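Local coordinates for KauB (Pseudomonas aeruginosa PAO1, PDB 6B4R), which probably oxidises a broad range of aldehydes, aminoaldehydes among them, to the corresponding carboxylic acids with NAD(P)+ as the electron acceptor, at residues A[238-243]-A[264-269]; A[464-469]-A[480-485]; A[159-164]-A[184-189]. One frame throughout, in Å; residues are numbered along the deposited sequence. Where two conformers were deposited one is given.

Interaction 1: residues A[238-243]-A[264-269]; sequences DTLVFT and VWLEAG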
ATOM      1  N   ASP A 238     -10.515 -21.301 -14.935  1.00 26.15           N
ATOM      2  CA  ASP A 238     -10.774 -20.491 -13.748  1.00 25.89           C
ATOM      3  C   ASP A 238     -11.067 -19.030 -14.064  1.00 27.64           C
ATOM      4  O   ASP A 238     -11.858 -18.384 -13.375  1.00 27.58           O
ATOM      5  CB  ASP A 238      -9.591 -20.577 -12.782  1.00 25.06           C
ATOM      6  CG  ASP A 238      -9.383 -21.975 -12.244  1.00 30.60           C
ATOM      7  OD1 ASP A 238     -10.347 -22.549 -11.693  1.00 40.74           O
ATOM      8  OD2 ASP A 238      -8.258 -22.500 -12.383  1.00 30.11           O
ATOM      9  N   THR A 239     -10.425 -18.515 -15.107  1.00 25.81           N
ATOM     10  CA  THR A 239     -10.504 -17.096 -15.428  1.00 19.11           C
ATOM     11  C   THR A 239     -10.459 -16.871 -16.935  1.00 22.49           C
ATOM     12  O   THR A 239      -9.649 -17.471 -17.640  1.00 24.91           O
ATOM     13  CB  THR A 239      -9.351 -16.312 -14.752  1.00 18.13           C
ATOM     14  OG1 THR A 239      -9.481 -16.399 -13.327  1.00 21.35           O
ATOM     15  CG2 THR A 239      -9.363 -14.848 -15.164  1.00 14.52           C
ATOM     16  N   LEU A 240     -11.342 -16.002 -17.418  1.00 24.69           N
ATOM     17  CA  LEU A 240     -11.383 -15.631 -18.825  1.00 22.68           C
ATOM     18  C   LEU A 240     -11.150 -14.130 -18.957  1.00 28.45           C
ATOM     19  O   LEU A 240     -11.919 -13.328 -18.423  1.00 29.33           O
ATOM     20  CB  LEU A 240     -12.737 -16.022 -19.429  1.00 22.26           C
ATOM     21  CG  LEU A 240     -13.020 -15.826 -20.925  1.00 21.93           C
ATOM     22  CD1 LEU A 240     -13.505 -14.416 -21.241  1.00 31.80           C
ATOM     23  CD2 LEU A 240     -11.799 -16.168 -21.758  1.00 31.06           C
ATOM     24  N   VAL A 241     -10.087 -13.750 -19.659  1.00 18.72           N
ATOM     25  CA  VAL A 241      -9.844 -12.341 -19.948  1.00 21.79           C
ATOM     26  C   VAL A 241     -10.021 -12.081 -21.439  1.00 24.44           C
ATOM     27  O   VAL A 241      -9.729 -12.944 -22.266  1.00 27.72           O
ATOM     28  CB  VAL A 241      -8.452 -11.878 -19.469  1.00 26.29           C
ATOM     29  CG1 VAL A 241      -8.327 -12.062 -17.963  1.00 21.02           C
ATOM     30  CG2 VAL A 241      -7.352 -12.632 -20.198  1.00 26.91           C
ATOM     31  N   PHE A 242     -10.510 -10.895 -21.782  1.00 26.78           N
ATOM     32  CA  PHE A 242     -10.899 -10.618 -23.159  1.00 32.02           C
ATOM     33  C   PHE A 242     -10.815  -9.137 -23.519  1.00 33.59           C
ATOM     34  O   PHE A 242     -11.085  -8.262 -22.694  1.00 29.84           O
ATOM     35  CB  PHE A 242     -12.313 -11.157 -23.408  1.00 29.41           C
ATOM     36  CG  PHE A 242     -12.935 -10.703 -24.700  1.00 31.05           C
ATOM     37  CD1 PHE A 242     -12.675 -11.372 -25.885  1.00 27.01           C
ATOM     38  CD2 PHE A 242     -13.808  -9.626 -24.724  1.00 26.61           C
ATOM     39  CE1 PHE A 242     -13.258 -10.965 -27.072  1.00 26.31           C
ATOM     40  CE2 PHE A 242     -14.392  -9.211 -25.909  1.00 30.18           C
ATOM     41  CZ  PHE A 242     -14.118  -9.883 -27.084  1.00 28.44           C
ATOM     42  N   THR A 243     -10.424  -8.873 -24.760  1.00 31.17           N
ATOM     43  CA  THR A 243     -10.456  -7.530 -25.317  1.00 33.27           C
ATOM     44  C   THR A 243     -11.063  -7.604 -26.712  1.00 32.42           C
ATOM     45  O   THR A 243     -10.583  -8.348 -27.567  1.00 36.48           O
ATOM     46  CB  THR A 243      -9.052  -6.909 -25.401  1.00 35.10           C
ATOM     47  OG1 THR A 243      -8.467  -6.858 -24.094  1.00 35.69           O
ATOM     48  CG2 THR A 243      -9.129  -5.503 -25.976  1.00 27.00           C
ATOM     49  N   VAL A 264     -14.614 -13.253 -15.039  1.00 23.99           N
ATOM     50  CA  VAL A 264     -14.594 -12.694 -16.382  1.00 28.25           C
ATOM     51  C   VAL A 264     -14.167 -11.230 -16.378  1.00 27.52           C
ATOM     52  O   VAL A 264     -14.845 -10.374 -15.812  1.00 37.16           O
ATOM     53  CB  VAL A 264     -15.966 -12.833 -17.069  1.00 29.00           C
ATOM     54  CG1 VAL A 264     -15.964 -12.125 -18.400  1.00 32.33           C
ATOM     55  CG2 VAL A 264     -16.311 -14.295 -17.264  1.00 28.04           C
ATOM     56  N   TRP A 265     -13.033 -10.955 -17.012  1.00 28.18           N
ATOM     57  CA  TRP A 265     -12.514  -9.599 -17.119  1.00 25.84           C
ATOM     58  C   TRP A 265     -12.500  -9.189 -18.584  1.00 29.49           C
ATOM     59  O   TRP A 265     -11.922  -9.878 -19.423  1.00 34.75           O
ATOM     60  CB  TRP A 265     -11.112  -9.517 -16.513  1.00 20.67           C
ATOM     61  CG  TRP A 265     -11.053 -10.061 -15.117  1.00 25.00           C
ATOM     62  CD1 TRP A 265     -10.671 -11.317 -14.740  1.00 24.63           C
ATOM     63  CD2 TRP A 265     -11.404  -9.370 -13.911  1.00 28.22           C
ATOM     64  NE1 TRP A 265     -10.756 -11.448 -13.376  1.00 24.43           N
ATOM     65  CE2 TRP A 265     -11.205 -10.268 -12.842  1.00 24.44           C
ATOM     66  CE3 TRP A 265     -11.866  -8.080 -13.631  1.00 23.14           C
ATOM     67  CZ2 TRP A 265     -11.448  -9.918 -11.517  1.00 23.94           C
ATOM     68  CZ3 TRP A 265     -12.108  -7.734 -12.313  1.00 24.69           C
ATOM     69  CH2 TRP A 265     -11.899  -8.650 -11.273  1.00 23.58           C
ATOM     70  N   LEU A 266     -13.145  -8.070 -18.889  1.00 31.28           N
ATOM     71  CA  LEU A 266     -13.358  -7.680 -20.274  1.00 31.47           C
ATOM     72  C   LEU A 266     -12.946  -6.248 -20.572  1.00 34.32           C
ATOM     73  O   LEU A 266     -13.040  -5.370 -19.716  1.00 34.62           O
ATOM     74  CB  LEU A 266     -14.836  -7.826 -20.628  1.00 37.07           C
ATOM     75  CG  LEU A 266     -15.508  -9.161 -20.319  1.00 35.91           C
ATOM     76  CD1 LEU A 266     -17.016  -9.023 -20.418  1.00 42.11           C
ATOM     77  CD2 LEU A 266     -15.007 -10.233 -21.262  1.00 26.20           C
ATOM     78  N   GLU A 267     -12.503  -6.021 -21.802  0.54 34.31           N
ATOM     79  CA  GLU A 267     -12.230  -4.679 -22.296  0.54 31.43           C
ATOM     80  C   GLU A 267     -12.944  -4.499 -23.632  0.54 29.47           C
ATOM     81  O   GLU A 267     -12.442  -4.921 -24.672  0.54 33.24           O
ATOM     82  CB  GLU A 267     -10.724  -4.455 -22.453  0.54 31.84           C
ATOM     83  CG  GLU A 267      -9.915  -4.821 -21.215  0.54 33.50           C
ATOM     84  CD  GLU A 267      -8.863  -3.784 -20.871  0.54 31.99           C
ATOM     85  OE1 GLU A 267      -8.473  -3.008 -21.769  0.54 30.48           O
ATOM     86  OE2 GLU A 267      -8.431  -3.740 -19.700  0.54 21.54           O
ATOM     87  N   ALA A 268     -14.122  -3.883 -23.597  1.00 31.50           N
ATOM     88  CA  ALA A 268     -14.968  -3.781 -24.781  1.00 28.39           C
ATOM     89  C   ALA A 268     -14.702  -2.540 -25.628  1.00 27.42           C
ATOM     90  O   ALA A 268     -13.617  -1.959 -25.584  1.00 31.12           O
ATOM     91  CB  ALA A 268     -16.439  -3.865 -24.391  1.00 31.16           C
ATOM     92  N   GLY A 269     -15.702  -2.142 -26.406  1.00 32.69           N
ATOM     93  CA  GLY A 269     -15.554  -1.034 -27.328  1.00 37.35           C
ATOM     94  C   GLY A 269     -15.475   0.315 -26.642  1.00 37.34           C
ATOM     95  O   GLY A 269     -15.486   0.408 -25.414  1.00 33.47           O
TER
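At the edge of the Trp265 indole, and in its plane, sits the methyl CG2 of Thr239, 3.8 Å from CD1; Val241 approaches the same ring obliquely, its CG1 also reaching Trp265 CB at 4.0 Å. The other flat group, the phenyl of Phe242, belongs to the opposite face of the sheet, where Leu266 CD2 lies oblique to the ring and 3.6 Å from Phe242 CB. These residues stand on the two strands of a beta-alpha-beta unit, strand 239-243, helix 246-258 and strand 263-267, within the Rossmann-like dinucleotide-binding domain expected of an aldehyde dehydrogenase. The two strands run parallel, 7° apart in direction, and residue types follow their alternation. Leu240, Phe242, Val264 and Leu266 share one face, and of these Phe242, Leu266 and Val264 meet Leu252, Ala249 and Ala256 of helix 246-258 respectively, so bulky apolar groups suit the places. Leu266 carries CG anti to its carbonyl carbon (chi1 -52°), which brings CD2 across to Phe242. On the other face, Val241 and Trp265 are followed by Thr243 and Glu267, the latter the predicted active-site residue. Thr243 lies alongside the glutamate, OG1 3.7 Å from Glu267 CB, while its hydroxyl is hydrogen-bonded to Lys177; a small polar side chain thus fits beside the predicted active-site glutamate. An aromatic side chain of a neighbouring subunit packs against Trp265. Backbone bonds zip the strands in the parallel pattern: Trp265 N donates to Leu240 O at 3.0 Å, and Trp265 O receives Phe242 N at 2.9 Å. The next rung is Glu267 N to Phe242 O, 2.8 Å long, and the same oxygen also meets Leu266 CA in a CA-H...O contact of 3.4 Å.

Interaction 2: residues A[464-469]-A[480-485]; sequences TAPFGG and SLHAFD. With TOE (2-[2-(2-methoxy-ethoxy)-ethoxy]-ethoxyl), chain H; EDO (1,2-ethanediol), chain F.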
ATOM      1  N   THR A 464       2.794   1.969 -15.883  1.00 20.26           N
ATOM      2  CA  THR A 464       2.374   2.317 -14.527  1.00 27.78           C
ATOM      3  C   THR A 464       0.910   2.762 -14.466  1.00 25.07           C
ATOM      4  O   THR A 464       0.357   2.949 -13.382  1.00 16.76           O
ATOM      5  CB  THR A 464       3.255   3.429 -13.921  1.00 23.27           C
ATOM      6  OG1 THR A 464       3.021   4.660 -14.616  1.00 24.33           O
ATOM      7  CG2 THR A 464       4.731   3.061 -14.016  1.00 30.80           C
ATOM      8  N   ALA A 465       0.289   2.927 -15.630  1.00 21.76           N
ATOM      9  CA  ALA A 465      -1.091   3.403 -15.701  1.00 25.57           C
ATOM     10  C   ALA A 465      -2.079   2.273 -15.969  1.00 25.14           C
ATOM     11  O   ALA A 465      -2.015   1.624 -17.013  1.00 23.11           O
ATOM     12  CB  ALA A 465      -1.225   4.481 -16.769  1.00 18.25           C
ATOM     13  N   PRO A 466      -3.000   2.038 -15.024  1.00 23.71           N
ATOM     14  CA  PRO A 466      -4.066   1.050 -15.229  1.00 23.23           C
ATOM     15  C   PRO A 466      -4.928   1.421 -16.435  1.00 24.87           C
ATOM     16  O   PRO A 466      -5.180   2.603 -16.676  1.00 21.25           O
ATOM     17  CB  PRO A 466      -4.880   1.130 -13.930  1.00 23.01           C
ATOM     18  CG  PRO A 466      -4.534   2.455 -13.331  1.00 24.87           C
ATOM     19  CD  PRO A 466      -3.106   2.703 -13.714  1.00 24.41           C
ATOM     20  N   PHE A 467      -5.362   0.416 -17.186  1.00 24.97           N
ATOM     21  CA  PHE A 467      -6.087   0.641 -18.429  1.00 22.56           C
ATOM     22  C   PHE A 467      -7.326  -0.242 -18.488  1.00 23.38           C
ATOM     23  O   PHE A 467      -7.231  -1.464 -18.398  1.00 29.72           O
ATOM     24  CB  PHE A 467      -5.173   0.356 -19.623  1.00 24.76           C
ATOM     25  CG  PHE A 467      -5.781   0.695 -20.953  1.00 29.28           C
ATOM     26  CD1 PHE A 467      -5.572   1.936 -21.529  1.00 29.81           C
ATOM     27  CD2 PHE A 467      -6.552  -0.233 -21.634  1.00 27.90           C
ATOM     28  CE1 PHE A 467      -6.126   2.244 -22.754  1.00 30.57           C
ATOM     29  CE2 PHE A 467      -7.108   0.072 -22.854  1.00 26.62           C
ATOM     30  CZ  PHE A 467      -6.892   1.309 -23.415  1.00 25.60           C
ATOM     31  N   GLY A 468      -8.487   0.387 -18.644  1.00 23.82           N
ATOM     32  CA  GLY A 468      -9.753  -0.325 -18.679  1.00 27.99           C
ATOM     33  C   GLY A 468     -10.923   0.636 -18.759  1.00 20.50           C
ATOM     34  O   GLY A 468     -10.737   1.851 -18.710  1.00 21.74           O
ATOM     35  N   GLY A 469     -12.136   0.105 -18.875  1.00 18.48           N
ATOM     36  CA  GLY A 469     -13.292   0.953 -19.104  1.00 27.66           C
ATOM     37  C   GLY A 469     -14.289   1.088 -17.967  1.00 23.97           C
ATOM     38  O   GLY A 469     -14.334   0.263 -17.058  1.00 17.26           O
ATOM     39  N   SER A 480      -0.139  -1.723 -15.021  1.00 23.36           N
ATOM     40  CA  SER A 480       0.044  -1.421 -13.596  1.00 21.64           C
ATOM     41  C   SER A 480       0.047  -2.688 -12.742  1.00 21.77           C
ATOM     42  O   SER A 480       0.026  -3.801 -13.269  1.00 24.36           O
ATOM     43  CB  SER A 480      -1.013  -0.432 -13.085  1.00 23.31           C
ATOM     44  OG  SER A 480      -2.286  -1.048 -12.970  1.00 24.14           O
ATOM     45  N   LEU A 481       0.078  -2.519 -11.423  1.00 24.25           N
ATOM     46  CA  LEU A 481       0.040  -3.668 -10.522  1.00 24.14           C
ATOM     47  C   LEU A 481      -1.393  -4.161 -10.339  1.00 26.07           C
ATOM     48  O   LEU A 481      -1.623  -5.253  -9.815  1.00 27.01           O
ATOM     49  CB  LEU A 481       0.665  -3.330  -9.167  1.00 22.60           C
ATOM     50  CG  LEU A 481       2.068  -2.720  -9.163  1.00 22.71           C
ATOM     51  CD1 LEU A 481       2.471  -2.326  -7.753  1.00 28.97           C
ATOM     52  CD2 LEU A 481       3.082  -3.682  -9.758  1.00 18.37           C
ATOM     53  N   HIS A 482      -2.352  -3.352 -10.780  1.00 30.90           N
ATOM     54  CA  HIS A 482      -3.765  -3.707 -10.692  1.00 23.22           C
ATOM     55  C   HIS A 482      -4.112  -4.878 -11.609  1.00 26.72           C
ATOM     56  O   HIS A 482      -5.061  -5.620 -11.349  1.00 21.11           O
ATOM     57  CB  HIS A 482      -4.647  -2.500 -11.021  1.00 20.18           C
ATOM     58  CG  HIS A 482      -4.615  -1.426  -9.978  1.00 32.21           C
ATOM     59  ND1 HIS A 482      -4.963  -1.654  -8.664  1.00 26.17           N
ATOM     60  CD2 HIS A 482      -4.286  -0.115 -10.057  1.00 32.24           C
ATOM     61  CE1 HIS A 482      -4.840  -0.534  -7.976  1.00 25.88           C
ATOM     62  NE2 HIS A 482      -4.430   0.416  -8.798  1.00 29.92           N
ATOM     63  N   ALA A 483      -3.338  -5.039 -12.679  1.00 22.24           N
ATOM     64  CA  ALA A 483      -3.561  -6.118 -13.634  1.00 24.07           C
ATOM     65  C   ALA A 483      -3.405  -7.489 -12.982  1.00 23.45           C
ATOM     66  O   ALA A 483      -4.093  -8.441 -13.351  1.00 24.19           O
ATOM     67  CB  ALA A 483      -2.618  -5.980 -14.822  1.00 17.78           C
ATOM     68  N   PHE A 484      -2.508  -7.575 -12.002  1.00 26.93           N
ATOM     69  CA  PHE A 484      -2.225  -8.832 -11.308  1.00 30.54           C
ATOM     70  C   PHE A 484      -3.441  -9.379 -10.557  1.00 27.36           C
ATOM     71  O   PHE A 484      -3.573 -10.591 -10.377  1.00 22.75           O
ATOM     72  CB  PHE A 484      -1.066  -8.653 -10.323  1.00 19.41           C
ATOM     73  CG  PHE A 484       0.264  -8.401 -10.978  1.00 24.24           C
ATOM     74  CD1 PHE A 484       1.183  -9.428 -11.123  1.00 34.14           C
ATOM     75  CD2 PHE A 484       0.604  -7.139 -11.434  1.00 32.84           C
ATOM     76  CE1 PHE A 484       2.410  -9.202 -11.716  1.00 26.74           C
ATOM     77  CE2 PHE A 484       1.830  -6.907 -12.030  1.00 35.78           C
ATOM     78  CZ  PHE A 484       2.734  -7.942 -12.170  1.00 26.59           C
ATOM     79  N   ASP A 485      -4.322  -8.481 -10.121  1.00 22.93           N
ATOM     80  CA  ASP A 485      -5.481  -8.866  -9.321  1.00 23.33           C
ATOM     81  C   ASP A 485      -6.481  -9.711 -10.106  1.00 25.35           C
ATOM     82  O   ASP A 485      -7.291 -10.430  -9.520  1.00 34.63           O
ATOM     83  CB  ASP A 485      -6.182  -7.628  -8.755  1.00 38.31           C
ATOM     84  CG  ASP A 485      -5.289  -6.823  -7.824  1.00 42.39           C
ATOM     85  OD1 ASP A 485      -4.297  -7.384  -7.308  1.00 34.18           O
ATOM     86  OD2 ASP A 485      -5.590  -5.630  -7.606  1.00 39.85           O
TER
HETATM   87  O2' TOE H 504      -7.081  -1.585 -28.272  1.00 44.92           O
HETATM   88  CA' TOE H 504      -6.767  -1.319 -26.900  1.00 49.96           C
HETATM   89  CB' TOE H 504      -6.508   0.172 -26.721  1.00 48.22           C
HETATM   90  OC' TOE H 504      -5.105   0.427 -26.693  1.00 55.63           O
HETATM   91  CD' TOE H 504      -4.837   1.803 -26.433  1.00 50.61           C
HETATM   92  CE' TOE H 504      -3.488   1.947 -25.736  1.00 56.15           C
HETATM   93  OF' TOE H 504      -2.429   1.733 -26.666  1.00 58.36           O
HETATM   94  CG' TOE H 504      -1.155   1.862 -26.039  1.00 53.51           C
HETATM   95  CH' TOE H 504      -0.068   1.948 -27.103  1.00 52.75           C
HETATM   96  OI' TOE H 504      -0.316   3.083 -27.931  1.00 59.37           O
HETATM   97  CK' TOE H 504       0.799   3.392 -28.764  1.00 51.51           C
HETATM   98  C1  EDO F 502      -1.348  -0.477  -8.685  1.00 35.57           C
HETATM   99  O1  EDO F 502      -0.326  -0.222  -9.655  1.00 26.49           O
HETATM  100  C2  EDO F 502      -0.757  -0.722  -7.302  1.00 33.41           C
HETATM  101  O2  EDO F 502      -1.774  -1.257  -6.444  1.00 41.39           O
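Pro466 meets Ser480 and His482 with one side of its ring: CB lies 3.5 Å from Ser480 OG and 4.1 Å from His482 CD2, the proline ring and the imidazole pointing the same way side by side. Ser480 also turns its CB to the carbonyl of Thr464, 3.7 Å from that O. No hydrogen bond joins the two segments, so the contact is one of packing, and a rigid proline suits it by offering a fixed apolar surface. In the next shell, the position of the serine oxygen is explained by its first torsion (chi1 73°), which sets OG between the backbone N and the carbonyl carbon and lets Ser480 OG accept from His482 N at 3.2 Å, an ST turn. Serine is apt here because its short hydroxyl can fold back on its own chain while still touching the proline. The imidazole is steadied by a hydrogen bond from NE2 to an acidic side chain of a neighbouring subunit. One face of the His482 imidazole carries C1 of an ethanediol, 3.2 Å above the plane and offset toward the rim; this molecule, probably from the crystallisation liquor, also takes a bond from Leu481 N to its O1 at 2.9 Å. Beyond Pro466 the chain turns to the ligand pocket. Phe467, with CG anti to its backbone N (chi1 -174°), extends its ring to the bound polyether, CZ coming 3.5 Å from CB', and stacks edge-to-face with Trp176. The pocket also includes Cys302, consistent with a place for the aldehyde substrate. The two segments lie in the loops flanking strand 474-475, the later one leading into strand 488-496; helix 170-183 packs on Ala483 and Phe484, and Trp130 of helix 113-133 on Thr464 and Leu481.

Interaction 3: residues A[159-164]-A[184-189]; sequences GVVAAI and TGNSVI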
ATOM      1  N   GLY A 159      -5.130 -20.364 -11.473  1.00 28.10           N
ATOM      2  CA  GLY A 159      -4.882 -21.665 -12.067  1.00 25.45           C
ATOM      3  C   GLY A 159      -4.805 -21.631 -13.580  1.00 21.87           C
ATOM      4  O   GLY A 159      -3.744 -21.380 -14.150  1.00 27.11           O
ATOM      5  N   VAL A 160      -5.937 -21.886 -14.230  1.00 20.86           N
ATOM      6  CA  VAL A 160      -6.000 -21.893 -15.689  1.00 24.60           C
ATOM      7  C   VAL A 160      -6.665 -20.627 -16.223  1.00 26.91           C
ATOM      8  O   VAL A 160      -7.813 -20.330 -15.891  1.00 26.72           O
ATOM      9  CB  VAL A 160      -6.753 -23.130 -16.219  1.00 24.09           C
ATOM     10  CG1 VAL A 160      -6.894 -23.060 -17.731  1.00 21.53           C
ATOM     11  CG2 VAL A 160      -6.036 -24.409 -15.805  1.00 20.92           C
ATOM     12  N   VAL A 161      -5.941 -19.890 -17.057  1.00 18.71           N
ATOM     13  CA  VAL A 161      -6.446 -18.637 -17.595  1.00 19.52           C
ATOM     14  C   VAL A 161      -6.602 -18.713 -19.108  1.00 23.76           C
ATOM     15  O   VAL A 161      -5.648 -19.009 -19.824  1.00 28.40           O
ATOM     16  CB  VAL A 161      -5.507 -17.463 -17.257  1.00 24.27           C
ATOM     17  CG1 VAL A 161      -6.024 -16.175 -17.879  1.00 22.29           C
ATOM     18  CG2 VAL A 161      -5.350 -17.315 -15.747  1.00 18.02           C
ATOM     19  N   ALA A 162      -7.812 -18.447 -19.591  1.00 20.97           N
ATOM     20  CA  ALA A 162      -8.057 -18.355 -21.022  1.00 26.04           C
ATOM     21  C   ALA A 162      -8.016 -16.891 -21.438  1.00 27.40           C
ATOM     22  O   ALA A 162      -8.682 -16.050 -20.834  1.00 25.43           O
ATOM     23  CB  ALA A 162      -9.400 -18.975 -21.373  1.00 22.70           C
ATOM     24  N   ALA A 163      -7.230 -16.586 -22.465  1.00 22.61           N
ATOM     25  CA  ALA A 163      -7.111 -15.215 -22.947  1.00 21.92           C
ATOM     26  C   ALA A 163      -7.505 -15.095 -24.416  1.00 23.96           C
ATOM     27  O   ALA A 163      -6.900 -15.721 -25.287  1.00 26.26           O
ATOM     28  CB  ALA A 163      -5.700 -14.700 -22.729  1.00 25.77           C
ATOM     29  N   ILE A 164      -8.529 -14.289 -24.681  1.00 23.80           N
ATOM     30  CA  ILE A 164      -8.987 -14.031 -26.040  1.00 24.31           C
ATOM     31  C   ILE A 164      -8.601 -12.613 -26.453  1.00 25.76           C
ATOM     32  O   ILE A 164      -9.174 -11.638 -25.969  1.00 28.00           O
ATOM     33  CB  ILE A 164     -10.514 -14.206 -26.153  1.00 26.23           C
ATOM     34  CG1 ILE A 164     -10.924 -15.602 -25.681  1.00 21.74           C
ATOM     35  CG2 ILE A 164     -10.986 -13.963 -27.579  1.00 20.68           C
ATOM     36  CD1 ILE A 164     -12.404 -15.890 -25.842  1.00 28.46           C
ATOM     37  N   THR A 184       2.138 -14.251 -12.111  1.00 26.37           N
ATOM     38  CA  THR A 184       1.480 -14.733 -10.898  1.00 26.41           C
ATOM     39  C   THR A 184       1.531 -16.258 -10.763  1.00 24.81           C
ATOM     40  O   THR A 184       1.132 -16.811  -9.738  1.00 28.07           O
ATOM     41  CB  THR A 184       0.020 -14.243 -10.807  1.00 29.85           C
ATOM     42  OG1 THR A 184      -0.666 -14.540 -12.029  1.00 31.96           O
ATOM     43  CG2 THR A 184      -0.024 -12.741 -10.563  1.00 28.89           C
ATOM     44  N   GLY A 185       2.019 -16.931 -11.800  1.00 24.82           N
ATOM     45  CA  GLY A 185       2.222 -18.368 -11.741  1.00 27.10           C
ATOM     46  C   GLY A 185       1.114 -19.204 -12.357  1.00 25.88           C
ATOM     47  O   GLY A 185       1.043 -20.412 -12.131  1.00 30.32           O
ATOM     48  N   ASN A 186       0.248 -18.569 -13.138  1.00 23.83           N
ATOM     49  CA  ASN A 186      -0.859 -19.277 -13.773  1.00 26.47           C
ATOM     50  C   ASN A 186      -0.452 -19.977 -15.065  1.00 32.71           C
ATOM     51  O   ASN A 186       0.558 -19.635 -15.683  1.00 27.60           O
ATOM     52  CB  ASN A 186      -2.021 -18.321 -14.057  1.00 21.62           C
ATOM     53  CG  ASN A 186      -2.674 -17.809 -12.794  1.00 26.71           C
ATOM     54  OD1 ASN A 186      -3.429 -18.527 -12.140  1.00 27.88           O
ATOM     55  ND2 ASN A 186      -2.390 -16.561 -12.444  1.00 23.07           N
ATOM     56  N   SER A 187      -1.246 -20.963 -15.465  1.00 23.00           N
ATOM     57  CA  SER A 187      -1.125 -21.538 -16.793  1.00 24.86           C
ATOM     58  C   SER A 187      -2.094 -20.799 -17.708  1.00 28.32           C
ATOM     59  O   SER A 187      -3.242 -20.554 -17.338  1.00 23.44           O
ATOM     60  CB  SER A 187      -1.430 -23.036 -16.773  1.00 26.16           C
ATOM     61  OG  SER A 187      -0.449 -23.745 -16.036  1.00 30.76           O
ATOM     62  N   VAL A 188      -1.626 -20.431 -18.894  1.00 23.95           N
ATOM     63  CA  VAL A 188      -2.414 -19.603 -19.796  1.00 23.35           C
ATOM     64  C   VAL A 188      -2.676 -20.290 -21.131  1.00 30.74           C
ATOM     65  O   VAL A 188      -1.770 -20.869 -21.731  1.00 29.50           O
ATOM     66  CB  VAL A 188      -1.711 -18.254 -20.066  1.00 22.04           C
ATOM     67  CG1 VAL A 188      -2.549 -17.387 -20.994  1.00 24.75           C
ATOM     68  CG2 VAL A 188      -1.431 -17.527 -18.762  1.00 24.03           C
ATOM     69  N   ILE A 189      -3.924 -20.227 -21.587  1.00 23.14           N
ATOM     70  CA  ILE A 189      -4.279 -20.672 -22.928  1.00 25.77           C
ATOM     71  C   ILE A 189      -4.716 -19.471 -23.754  1.00 33.23           C
ATOM     72  O   ILE A 189      -5.775 -18.889 -23.509  1.00 28.58           O
ATOM     73  CB  ILE A 189      -5.421 -21.691 -22.913  1.00 28.09           C
ATOM     74  CG1 ILE A 189      -5.040 -22.913 -22.078  1.00 24.96           C
ATOM     75  CG2 ILE A 189      -5.780 -22.098 -24.333  1.00 25.43           C
ATOM     76  CD1 ILE A 189      -6.137 -23.936 -21.986  1.00 25.02           C
TER
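Val161 is gripped through both of its backbone polar groups by the neighbouring strand, 187-191: its N donates to Ser187 O at 2.8 Å, and its O accepts from Ile189 N at 2.8 Å. The Val161 side chain crosses that of Asn186 obliquely, Val161 CG2 3.9 Å from Asn186 CB, and Val161 CB lies 4.3 Å from Val188 CG2. A beta-branched residue suits such an extended, buried place, where it fills space close to the backbone. Ile189 looks to the other face: CD1 rests 4.4 Å from Val160 CG1, and Ala62 and Val63 of helix 56-72 pack against the same side chain, which calls for a long aliphatic group. Ile189 O accepts from Ala163 N. These rungs belong to the parallel pairing of strands 149-164 and 187-191, joined by helix 170-183 as a beta-alpha-beta unit in the Rossmann-like domain of the aldehyde dehydrogenase; the short segments are twisted by 29° against each other. Where the helix ends, Gly185 forms a Schellman motif with the positive phi that glycine accepts easily. Asn186 follows, its CG anti to the carbonyl carbon (chi1 -67°), and its amide bridges two separate backbone segments: OD1 takes a nearly straight bond from Gly159 N at 2.6 Å, while ND2 donates to Tyr487 O. Gly159 has backbone angles at which a beta carbon would collide with the carbonyl oxygen of the residue before, so glycine suits the place. Gly159 O accepts from Ser187 N, 2.9 Å away.

In the fold
From the N terminus, interaction 3 comes first, closing the loop that runs from strand 149-164 through helix 170-183 to strand 187-191. Interaction 1 then closes the next unit, across helix 246-258, and interaction 2 brings together the loops on the two sides of strand 474-475. The three follow in series; none nests in or crosses another. Strands 149-164 and 239-243 are neighbours, so interactions 3 and 1 continue one sheet, with backbone bonds between Ala162 and both Thr239 and Val241. Strand 474-475, between the segments of interaction 2, pairs antiparallel with strand 263-267 of interaction 1, and Phe484 packs on Thr184 of interaction 3.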